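Local atomic coordinates of beta-hexosaminidase Amuc_2018 (Akkermansia muciniphila, PDB entry 6JEA), a protein that hydrolyses terminal non-reducing N-acetylhexosamine residues, releasing N-acetylglucosamine from chitobiose and from unbranched N-glycans. Residues V97-H102 / L126-N131; Q328-I333 / F382-K387; C351-P356 / A397-E402. One frame throughout, in Å; residues are numbered along the deposited sequence.

Interaction 1. Residues V97-H102 / L126-N131. With NAG (2-acetamido-2-deoxy-beta-D-glucopyranose), chain B.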
loop_
_atom_site.group_PDB
_atom_site.type_symbol
_atom_site.label_atom_id
_atom_site.label_comp_id
_atom_site.label_asym_id
_atom_site.label_seq_id
_atom_site.Cartn_x
_atom_site.Cartn_y
_atom_site.Cartn_z
ATOM N N VAL A 97 -4.606 0.092 -0.447
ATOM C CA VAL A 97 -6.011 0.317 -0.723
ATOM C C VAL A 97 -6.630 1.002 0.486
ATOM O O VAL A 97 -6.140 0.903 1.617
ATOM C CB VAL A 97 -6.768 -0.981 -1.071
ATOM C CG1 VAL A 97 -6.184 -1.610 -2.317
ATOM C CG2 VAL A 97 -6.733 -1.949 0.104
ATOM N N ASP A 98 -7.738 1.696 0.240
ATOM C CA ASP A 98 -8.370 2.575 1.222
ATOM C C ASP A 98 -9.835 2.184 1.381
ATOM O O ASP A 98 -10.736 2.886 0.905
ATOM C CB ASP A 98 -8.222 4.033 0.783
ATOM C CG ASP A 98 -8.758 5.017 1.799
ATOM O OD1 ASP A 98 -9.201 4.589 2.886
ATOM O OD2 ASP A 98 -8.734 6.230 1.500
ATOM N N PRO A 99 -10.113 1.058 2.050
ATOM C CA PRO A 99 -11.515 0.680 2.287
ATOM C C PRO A 99 -12.227 1.581 3.283
ATOM O O PRO A 99 -13.462 1.552 3.342
ATOM C CB PRO A 99 -11.410 -0.758 2.810
ATOM C CG PRO A 99 -10.053 -0.837 3.410
ATOM C CD PRO A 99 -9.176 0.043 2.563
ATOM N N ALA A 100 -11.493 2.374 4.065
ATOM C CA ALA A 100 -12.139 3.319 4.970
ATOM C C ALA A 100 -12.961 4.345 4.201
ATOM O O ALA A 100 -14.101 4.647 4.575
ATOM C CB ALA A 100 -11.090 4.013 5.840
ATOM N N ARG A 101 -12.403 4.891 3.120
ATOM C CA ARG A 101 -13.128 5.894 2.347
ATOM C C ARG A 101 -14.231 5.250 1.514
ATOM O O ARG A 101 -15.362 5.747 1.474
ATOM C CB ARG A 101 -12.159 6.679 1.463
ATOM C CG ARG A 101 -11.592 7.937 2.117
ATOM C CD ARG A 101 -10.828 7.625 3.394
ATOM N NE ARG A 101 -10.257 8.824 4.002
ATOM C CZ ARG A 101 -9.071 9.331 3.685
ATOM N NH1 ARG A 101 -8.320 8.744 2.760
ATOM N NH2 ARG A 101 -8.632 10.423 4.292
ATOM N N HIS A 102 -13.923 4.140 0.846
ATOM C CA HIS A 102 -14.925 3.369 0.121
ATOM C C HIS A 102 -14.637 1.891 0.322
ATOM O O HIS A 102 -13.561 1.410 -0.048
ATOM C CB HIS A 102 -14.942 3.723 -1.368
ATOM C CG HIS A 102 -15.736 4.953 -1.684
ATOM N ND1 HIS A 102 -15.153 6.184 -1.886
ATOM C CD2 HIS A 102 -17.070 5.142 -1.814
ATOM C CE1 HIS A 102 -16.092 7.077 -2.137
ATOM N NE2 HIS A 102 -17.265 6.471 -2.099
ATOM N N LEU A 126 -3.753 -1.972 4.048
ATOM C CA LEU A 126 -5.184 -1.712 4.202
ATOM C C LEU A 126 -5.379 -0.495 5.100
ATOM O O LEU A 126 -5.146 -0.571 6.312
ATOM C CB LEU A 126 -5.902 -2.927 4.789
ATOM C CG LEU A 126 -5.664 -4.310 4.179
ATOM C CD1 LEU A 126 -6.481 -5.361 4.926
ATOM C CD2 LEU A 126 -5.999 -4.326 2.702
ATOM N N HIS A 127 -5.821 0.620 4.515
ATOM C CA HIS A 127 -6.211 1.803 5.280
ATOM C C HIS A 127 -7.622 1.558 5.798
ATOM O O HIS A 127 -8.616 1.897 5.154
ATOM C CB HIS A 127 -6.132 3.055 4.413
ATOM C CG HIS A 127 -6.251 4.335 5.181
ATOM N ND1 HIS A 127 -5.221 4.846 5.941
ATOM C CD2 HIS A 127 -7.277 5.210 5.302
ATOM C CE1 HIS A 127 -5.607 5.979 6.498
ATOM N NE2 HIS A 127 -6.851 6.223 6.126
ATOM N N LEU A 128 -7.709 0.953 6.984
ATOM C CA LEU A 128 -8.973 0.393 7.454
ATOM C C LEU A 128 -9.885 1.420 8.118
ATOM O O LEU A 128 -11.105 1.223 8.150
ATOM C CB LEU A 128 -8.696 -0.747 8.434
ATOM C CG LEU A 128 -8.029 -1.985 7.837
ATOM C CD1 LEU A 128 -7.485 -2.891 8.937
ATOM C CD2 LEU A 128 -9.022 -2.728 6.959
ATOM N N THR A 129 -9.330 2.495 8.675
ATOM C CA THR A 129 -10.094 3.433 9.486
ATOM C C THR A 129 -9.740 4.863 9.099
ATOM O O THR A 129 -8.583 5.162 8.790
ATOM C CB THR A 129 -9.820 3.237 10.988
ATOM O OG1 THR A 129 -8.493 3.687 11.292
ATOM C CG2 THR A 129 -9.950 1.771 11.387
ATOM N N ASP A 130 -10.734 5.737 9.130
ATOM C CA ASP A 130 -10.544 7.169 8.901
ATOM C C ASP A 130 -11.825 7.870 9.338
ATOM O O ASP A 130 -12.700 7.257 9.964
ATOM C CB ASP A 130 -10.183 7.464 7.443
ATOM C CG ASP A 130 -9.249 8.654 7.304
ATOM O OD1 ASP A 130 -9.562 9.733 7.851
ATOM O OD2 ASP A 130 -8.189 8.506 6.660
ATOM N N ASN A 131 -11.936 9.163 9.011
ATOM C CA ASN A 131 -13.121 9.929 9.390
ATOM C C ASN A 131 -14.378 9.402 8.710
ATOM O O ASN A 131 -15.471 9.474 9.283
ATOM C CB ASN A 131 -12.929 11.407 9.045
ATOM C CG ASN A 131 -11.800 12.047 9.823
ATOM O OD1 ASN A 131 -11.623 11.782 11.010
ATOM N ND2 ASN A 131 -11.025 12.895 9.155
HETATM C C1 NAG B . -2.790 11.971 1.941
HETATM C C2 NAG B . -3.564 11.829 3.255
HETATM C C3 NAG B . -4.864 11.054 3.036
HETATM C C4 NAG B . -5.658 11.631 1.873
HETATM C C5 NAG B . -4.771 11.738 0.639
HETATM C C6 NAG B . -5.462 12.383 -0.538
HETATM C C7 NAG B . -2.235 11.788 5.323
HETATM C C8 NAG B . -1.412 10.940 6.242
HETATM N N2 NAG B . -2.747 11.165 4.257
HETATM O O1 NAG B . -1.678 12.780 2.144
HETATM O O3 NAG B . -5.641 11.112 4.226
HETATM O O4 NAG B . -6.764 10.788 1.572
HETATM O O5 NAG B . -3.630 12.548 0.949
HETATM O O6 NAG B . -4.612 12.412 -1.676
HETATM O O7 NAG B . -2.428 12.980 5.534
HETATM O O HOH W 1 -10.085 12.266 6.179
#

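Interaction 2. Residues Q328-I333 / F382-K387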
loop_
_atom_site.group_PDB
_atom_site.type_symbol
_atom_site.label_atom_id
_atom_site.label_comp_id
_atom_site.label_asym_id
_atom_site.label_seq_id
_atom_site.Cartn_x
_atom_site.Cartn_y
_atom_site.Cartn_z
ATOM N N GLN A 328 9.732 16.238 -0.444
ATOM C CA GLN A 328 10.468 15.983 0.788
ATOM C C GLN A 328 11.221 14.659 0.759
ATOM O O GLN A 328 11.705 14.210 1.803
ATOM C CB GLN A 328 9.517 16.013 1.984
ATOM C CG GLN A 328 8.677 17.274 2.069
ATOM C CD GLN A 328 8.910 18.037 3.354
ATOM O OE1 GLN A 328 9.997 17.983 3.932
ATOM N NE2 GLN A 328 7.885 18.746 3.816
ATOM N N ALA A 329 11.349 14.037 -0.413
ATOM C CA ALA A 329 11.845 12.666 -0.479
ATOM C C ALA A 329 13.317 12.577 -0.094
ATOM O O ALA A 329 13.691 11.774 0.769
ATOM C CB ALA A 329 11.616 12.104 -1.879
ATOM N N LEU A 330 14.171 13.382 -0.730
ATOM C CA LEU A 330 15.598 13.334 -0.423
ATOM C C LEU A 330 15.870 13.778 1.011
ATOM O O LEU A 330 16.716 13.196 1.707
ATOM C CB LEU A 330 16.371 14.206 -1.411
ATOM C CG LEU A 330 17.889 14.227 -1.244
ATOM C CD1 LEU A 330 18.455 12.854 -1.539
ATOM C CD2 LEU A 330 18.514 15.278 -2.148
ATOM N N GLN A 331 15.163 14.816 1.464
ATOM C CA GLN A 331 15.304 15.261 2.845
ATOM C C GLN A 331 14.896 14.164 3.816
ATOM O O GLN A 331 15.556 13.960 4.841
ATOM C CB GLN A 331 14.475 16.522 3.077
ATOM C CG GLN A 331 14.970 17.732 2.307
ATOM C CD GLN A 331 14.028 18.908 2.416
ATOM O OE1 GLN A 331 12.857 18.816 2.044
ATOM N NE2 GLN A 331 14.531 20.024 2.937
ATOM N N SER A 332 13.814 13.442 3.513
ATOM C CA SER A 332 13.407 12.338 4.377
ATOM C C SER A 332 14.437 11.218 4.361
ATOM O O SER A 332 14.719 10.618 5.403
ATOM C CB SER A 332 12.034 11.811 3.959
ATOM O OG SER A 332 11.008 12.705 4.344
ATOM N N ILE A 333 15.010 10.925 3.190
ATOM C CA ILE A 333 16.067 9.919 3.104
ATOM C C ILE A 333 17.211 10.271 4.047
ATOM O O ILE A 333 17.628 9.460 4.888
ATOM C CB ILE A 333 16.560 9.781 1.653
ATOM C CG1 ILE A 333 15.475 9.169 0.768
ATOM C CG2 ILE A 333 17.827 8.943 1.600
ATOM C CD1 ILE A 333 15.845 9.105 -0.696
ATOM N N PHE A 382 16.705 8.107 -5.244
ATOM C CA PHE A 382 16.945 9.466 -5.730
ATOM C C PHE A 382 18.430 9.707 -5.995
ATOM O O PHE A 382 19.036 10.651 -5.485
ATOM C CB PHE A 382 16.379 10.501 -4.753
ATOM C CG PHE A 382 14.886 10.637 -4.823
ATOM C CD1 PHE A 382 14.063 9.697 -4.225
ATOM C CD2 PHE A 382 14.305 11.698 -5.502
ATOM C CE1 PHE A 382 12.688 9.813 -4.300
ATOM C CE2 PHE A 382 12.932 11.823 -5.578
ATOM C CZ PHE A 382 12.121 10.879 -4.979
ATOM N N GLY A 383 19.018 8.825 -6.804
ATOM C CA GLY A 383 20.400 8.942 -7.210
ATOM C C GLY A 383 21.406 8.292 -6.283
ATOM O O GLY A 383 22.541 8.041 -6.704
ATOM N N LYS A 384 21.027 8.002 -5.037
ATOM C CA LYS A 384 21.983 7.460 -4.086
ATOM C C LYS A 384 22.199 5.964 -4.320
ATOM O O LYS A 384 21.273 5.248 -4.712
ATOM C CB LYS A 384 21.505 7.693 -2.658
ATOM C CG LYS A 384 21.409 9.157 -2.260
ATOM C CD LYS A 384 21.098 9.297 -0.776
ATOM C CE LYS A 384 21.044 10.752 -0.346
ATOM N NZ LYS A 384 22.317 11.471 -0.622
ATOM N N PRO A 385 23.414 5.474 -4.092
ATOM C CA PRO A 385 23.669 4.036 -4.223
ATOM C C PRO A 385 23.213 3.277 -2.986
ATOM O O PRO A 385 22.992 3.849 -1.916
ATOM C CB PRO A 385 25.191 3.964 -4.386
ATOM C CG PRO A 385 25.687 5.146 -3.618
ATOM C CD PRO A 385 24.641 6.228 -3.777
ATOM N N GLU A 386 23.078 1.959 -3.155
ATOM C CA GLU A 386 22.583 1.118 -2.067
ATOM C C GLU A 386 23.490 1.205 -0.845
ATOM O O GLU A 386 23.013 1.180 0.296
ATOM C CB GLU A 386 22.454 -0.331 -2.539
ATOM C CG GLU A 386 21.840 -1.275 -1.510
ATOM C CD GLU A 386 21.668 -2.691 -2.038
ATOM O OE1 GLU A 386 22.235 -3.004 -3.108
ATOM O OE2 GLU A 386 20.964 -3.491 -1.385
ATOM N N LYS A 387 24.801 1.319 -1.064
ATOM C CA LYS A 387 25.745 1.428 0.040
ATOM C C LYS A 387 25.558 2.716 0.833
ATOM O O LYS A 387 25.995 2.791 1.986
ATOM C CB LYS A 387 27.172 1.336 -0.503
ATOM C CG LYS A 387 28.202 0.781 0.466
ATOM C CD LYS A 387 29.509 0.496 -0.263
ATOM C CE LYS A 387 30.588 -0.019 0.677
ATOM N NZ LYS A 387 31.845 -0.343 -0.059
#

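Interaction 3. Residues C351-P356 / A397-E402. With NAG (2-acetamido-2-deoxy-beta-D-glucopyranose), chain B.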
loop_
_atom_site.group_PDB
_atom_site.type_symbol
_atom_site.label_atom_id
_atom_site.label_comp_id
_atom_site.label_asym_id
_atom_site.label_seq_id
_atom_site.Cartn_x
_atom_site.Cartn_y
_atom_site.Cartn_z
ATOM N N CYS A 351 3.876 8.685 -6.289
ATOM C CA CYS A 351 3.271 7.443 -5.833
ATOM C C CYS A 351 1.794 7.538 -5.471
ATOM O O CYS A 351 1.173 6.493 -5.249
ATOM C CB CYS A 351 4.038 6.897 -4.619
ATOM S SG CYS A 351 5.807 6.626 -4.905
ATOM N N TYR A 352 1.210 8.733 -5.397
ATOM C CA TYR A 352 -0.212 8.854 -5.081
ATOM C C TYR A 352 -1.026 8.561 -6.335
ATOM O O TYR A 352 -1.079 9.382 -7.256
ATOM C CB TYR A 352 -0.543 10.239 -4.533
ATOM C CG TYR A 352 -0.299 10.399 -3.048
ATOM C CD1 TYR A 352 0.616 9.594 -2.380
ATOM C CD2 TYR A 352 -0.995 11.347 -2.311
ATOM C CE1 TYR A 352 0.843 9.741 -1.027
ATOM C CE2 TYR A 352 -0.775 11.499 -0.958
ATOM C CZ TYR A 352 0.144 10.695 -0.321
ATOM O OH TYR A 352 0.360 10.846 1.029
ATOM N N LEU A 353 -1.673 7.400 -6.368
ATOM C CA LEU A 353 -2.415 6.966 -7.542
ATOM C C LEU A 353 -3.874 7.397 -7.520
ATOM O O LEU A 353 -4.630 7.010 -8.416
ATOM C CB LEU A 353 -2.321 5.445 -7.691
ATOM C CG LEU A 353 -0.894 4.915 -7.856
ATOM C CD1 LEU A 353 -0.895 3.462 -8.311
ATOM C CD2 LEU A 353 -0.098 5.786 -8.822
ATOM N N ASP A 354 -4.291 8.186 -6.527
ATOM C CA ASP A 354 -5.607 8.808 -6.592
ATOM C C ASP A 354 -5.623 10.023 -7.509
ATOM O O ASP A 354 -6.699 10.425 -7.965
ATOM C CB ASP A 354 -6.091 9.207 -5.194
ATOM C CG ASP A 354 -5.087 10.069 -4.442
ATOM O OD1 ASP A 354 -3.866 9.826 -4.568
ATOM O OD2 ASP A 354 -5.527 10.988 -3.712
ATOM N N PHE A 355 -4.460 10.599 -7.800
ATOM C CA PHE A 355 -4.399 11.754 -8.678
ATOM C C PHE A 355 -4.693 11.336 -10.117
ATOM O O PHE A 355 -4.398 10.206 -10.517
ATOM C CB PHE A 355 -3.024 12.418 -8.604
ATOM C CG PHE A 355 -2.667 12.946 -7.238
ATOM C CD1 PHE A 355 -3.626 13.058 -6.240
ATOM C CD2 PHE A 355 -1.368 13.337 -6.956
ATOM C CE1 PHE A 355 -3.292 13.540 -4.985
ATOM C CE2 PHE A 355 -1.030 13.825 -5.704
ATOM C CZ PHE A 355 -1.996 13.924 -4.717
ATOM N N PRO A 356 -5.278 12.227 -10.915
ATOM C CA PRO A 356 -5.536 11.893 -12.321
ATOM C C PRO A 356 -4.238 11.610 -13.063
ATOM O O PRO A 356 -3.211 12.249 -12.824
ATOM C CB PRO A 356 -6.238 13.143 -12.862
ATOM C CG PRO A 356 -5.835 14.246 -11.924
ATOM C CD PRO A 356 -5.720 13.592 -10.579
ATOM N N ALA A 397 2.802 2.581 -3.112
ATOM C CA ALA A 397 1.898 3.470 -3.837
ATOM C C ALA A 397 0.517 3.452 -3.199
ATOM O O ALA A 397 -0.161 2.413 -3.228
ATOM C CB ALA A 397 1.808 3.072 -5.310
ATOM N N PRO A 398 0.066 4.553 -2.597
ATOM C CA PRO A 398 -1.287 4.601 -2.027
ATOM C C PRO A 398 -2.336 4.990 -3.055
ATOM O O PRO A 398 -2.156 5.911 -3.855
ATOM C CB PRO A 398 -1.173 5.686 -0.944
ATOM C CG PRO A 398 0.298 6.041 -0.859
ATOM C CD PRO A 398 0.869 5.713 -2.189
ATOM N N VAL A 399 -3.460 4.277 -3.024
ATOM C CA VAL A 399 -4.591 4.602 -3.885
ATOM C C VAL A 399 -5.739 5.113 -3.025
ATOM O O VAL A 399 -6.716 4.393 -2.787
ATOM C CB VAL A 399 -5.027 3.390 -4.729
ATOM C CG1 VAL A 399 -5.898 3.843 -5.890
ATOM C CG2 VAL A 399 -3.814 2.629 -5.237
ATOM N N TRP A 400 -5.624 6.357 -2.553
ATOM C CA TRP A 400 -6.653 6.948 -1.706
ATOM C C TRP A 400 -7.996 6.967 -2.427
ATOM O O TRP A 400 -8.075 7.254 -3.624
ATOM C CB TRP A 400 -6.250 8.365 -1.303
ATOM C CG TRP A 400 -4.902 8.430 -0.671
ATOM C CD1 TRP A 400 -3.742 8.841 -1.257
ATOM C CD2 TRP A 400 -4.566 8.058 0.671
ATOM N NE1 TRP A 400 -2.704 8.757 -0.363
ATOM C CE2 TRP A 400 -3.183 8.280 0.829
ATOM C CE3 TRP A 400 -5.299 7.566 1.754
ATOM C CZ2 TRP A 400 -2.519 8.024 2.028
ATOM C CZ3 TRP A 400 -4.636 7.314 2.946
ATOM C CH2 TRP A 400 -3.260 7.542 3.071
ATOM N N ALA A 401 -9.063 6.663 -1.689
ATOM C CA ALA A 401 -10.341 6.333 -2.303
ATOM C C ALA A 401 -11.469 7.265 -1.869
ATOM O O ALA A 401 -12.619 6.838 -1.753
ATOM C CB ALA A 401 -10.708 4.879 -2.010
ATOM N N GLU A 402 -11.165 8.543 -1.630
ATOM C CA GLU A 402 -12.238 9.513 -1.427
ATOM C C GLU A 402 -13.155 9.571 -2.642
ATOM O O GLU A 402 -14.381 9.659 -2.503
ATOM C CB GLU A 402 -11.664 10.903 -1.138
ATOM C CG GLU A 402 -11.016 11.063 0.225
ATOM C CD GLU A 402 -9.504 10.937 0.177
ATOM O OE1 GLU A 402 -8.994 10.050 -0.544
ATOM O OE2 GLU A 402 -8.826 11.734 0.860
HETATM C C1 NAG B . -2.790 11.971 1.941
HETATM C C2 NAG B . -3.564 11.829 3.255
HETATM C C3 NAG B . -4.864 11.054 3.036
HETATM C C4 NAG B . -5.658 11.631 1.873
HETATM C C5 NAG B . -4.771 11.738 0.639
HETATM C C6 NAG B . -5.462 12.383 -0.538
HETATM C C7 NAG B . -2.235 11.788 5.323
HETATM C C8 NAG B . -1.412 10.940 6.242
HETATM N N2 NAG B . -2.747 11.165 4.257
HETATM O O1 NAG B . -1.678 12.780 2.144
HETATM O O3 NAG B . -5.641 11.112 4.226
HETATM O O4 NAG B . -6.764 10.788 1.572
HETATM O O5 NAG B . -3.630 12.548 0.949
HETATM O O6 NAG B . -4.612 12.412 -1.676
HETATM O O7 NAG B . -2.428 12.980 5.534
HETATM O O HOH W 2 -8.052 11.162 -2.837
#

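Interaction 1. Residues V97-H102 / L126-N131
Val-97 and Leu-126 pair as neighbours on parallel strands 92-97 and 123-130, and from this buried bridge, at the substrate-binding end of the catalytic domain, the first chain enters the loop before helix 106-118 while the second continues as an interrupted strand. The backbones are joined twice: His-127 N donates to Val-97 O at 2.9 Å with a nearly straight N-H...O angle of 173°, and Ala-100 N donates to His-127 O. Val-97 CG2 also lies beside Leu-126 CD2, the two side chains pointing the same way. Ala-100 turns its CB in among the backbone of Leu-128 and Thr-129.

The polar half centres on Arg-101. Its chain, bent at chi2 (60°), brings the guanidinium back so that NH1 meets Asp-98 OD2 in the guanidinium plane at 2.8 Å, while the Asp-130 carboxylate stacks on one face, its plane only 18° from that of the guanidinium. Asp-130 OD2 is 3.1 Å from Arg-101 NH2, but no N-H points at it, leaving a purely electrostatic salt bridge. That oxygen instead accepts a straight hydrogen bond from His-127 NE2 at 2.7 Å, within the imidazole plane. Water 1 joins Arg-101 NH2 to Asp-130 OD1, which also receives a bond from the catalytic His-193.

From the guanidinium edge NH1 donates to O4 of the bound N-acetylglucosamine at 2.8 Å and NH2 to O3 at 3.1 Å. A methionine in place of Arg-101 would probably cost the sugar these donors and leave Asp-98 and Asp-130 without their shared positive partner. Substrate-binding Arg-101, on the loop after strand 92-97, and charge-relay Asp-130, on the adjacent parallel strand, are part of the active site of a family 20 glycoside hydrolase built on a TIM-barrel fold.

Interaction 2. Residues Q328-I333 / F382-K387
Phe-382 lays its ring against Ala-329 in the first turn of helix 329-339, and no hydrogen bond joins the two segments. From its CB, which points toward the helix, Phe-382 first comes to the fringe of Leu-330, whose CD1 is 4.5 Å from that carbon. CG stands anti to the carbonyl carbon (chi1 -76°), and the ring reaches from there toward Ala-329, at the N-terminal end of the helix. CD1 of the ring approaches CD1 of Ile-333 at 4.0 Å, the two side chains crossing at a slant. Farther out, CE1 and CZ pass under the methyl of Ala-329, and at the tip CZ is 3.4 Å from Ala-329 CB. The methyl thus sits over one face of the ring near its outer end.

The contact is apolar packing on the outer layer of the TIM-barrel domain, joining a barrel helix to the loop that leads into strand 392-399; Ala-329 and Phe-382 both also touch Met-345 of barrel strand 342-345.

Beyond Gly-383, Lys-384 adds its aliphatic portion. Its CD lies 4.1 Å from Ile-333 CG2, the side chains sliding past each other in opposite directions, whereas CE reaches Leu-330 CD1 at 3.5 Å in a crossing close to a right angle. A final bend at chi4 (-58°) turns NZ off the line of the chain, and the ammonium forms a long, weak ion pair with Glu-334, the helix residue after Ile-333.

Interaction 3. Residues C351-P356 / A397-E402
The pocket that holds N-acetylglucosamine is walled by this contact, in which Tyr-352 and Trp-400, both substrate-binding residues, meet edge-to-face. The indole points its NE1 edge over the centre of the tyrosine ring, with the tyrosine and pyrrole centroids 4.5 Å apart and the planes at 64°. One indole face carries the sugar, C3 and C5 lying over it, and the opposite face rests on Pro-398 CB. Pro-398 CG also packs 3.7 Å from Tyr-352 CE1.

At the sugar, Tyr-352 OH shares a hydrogen bond with O1 at 3.0 Å. Asp-354 has its CG between the backbone N and carbonyl carbon (chi1 53°), which sets the carboxylate beside Trp-400 with OD2 accepting from O6 at 2.6 Å. The other oxygen, OD1, is buried at the indole edge without a polar partner. Glu-402 OE2 lies so close to O4 that the exact geometry there is doubtful, and water 2 bridges its OE1 to Asp-354 OD2.

Behind the pocket Leu-353 N donates to Pro-398 O at 3.0 Å, fastening the loop after helix 348-351 to barrel strand 392-399. Strand 92-97 pairs with that strand, and helix 417-426 packs on Cys-351, Leu-353 and Ala-397.

Interaction 1 comes first along the chain, closing the excursion through helix 106-118 between two adjacent barrel strands before the other contacts open. The remaining two cross: helix 329-339 opens interaction 2, segment 351-356 opens interaction 3, then 382-387 and 397-402 close them in the same order. Interaction 2 ties helix 329-339 to the loop before strand 392-399 on the barrel's outer layer, with nearest atoms about 8 Å from interaction 3 and about 18 Å from interaction 1. Interactions 1 and 3 touch directly, His-102 ND1 probably bonding Ala-401 O at 2.6 Å, and they hold the same sugar between them. Strand 392-399, paired with 92-97, brings the end of the barrel sheet back beside its beginning.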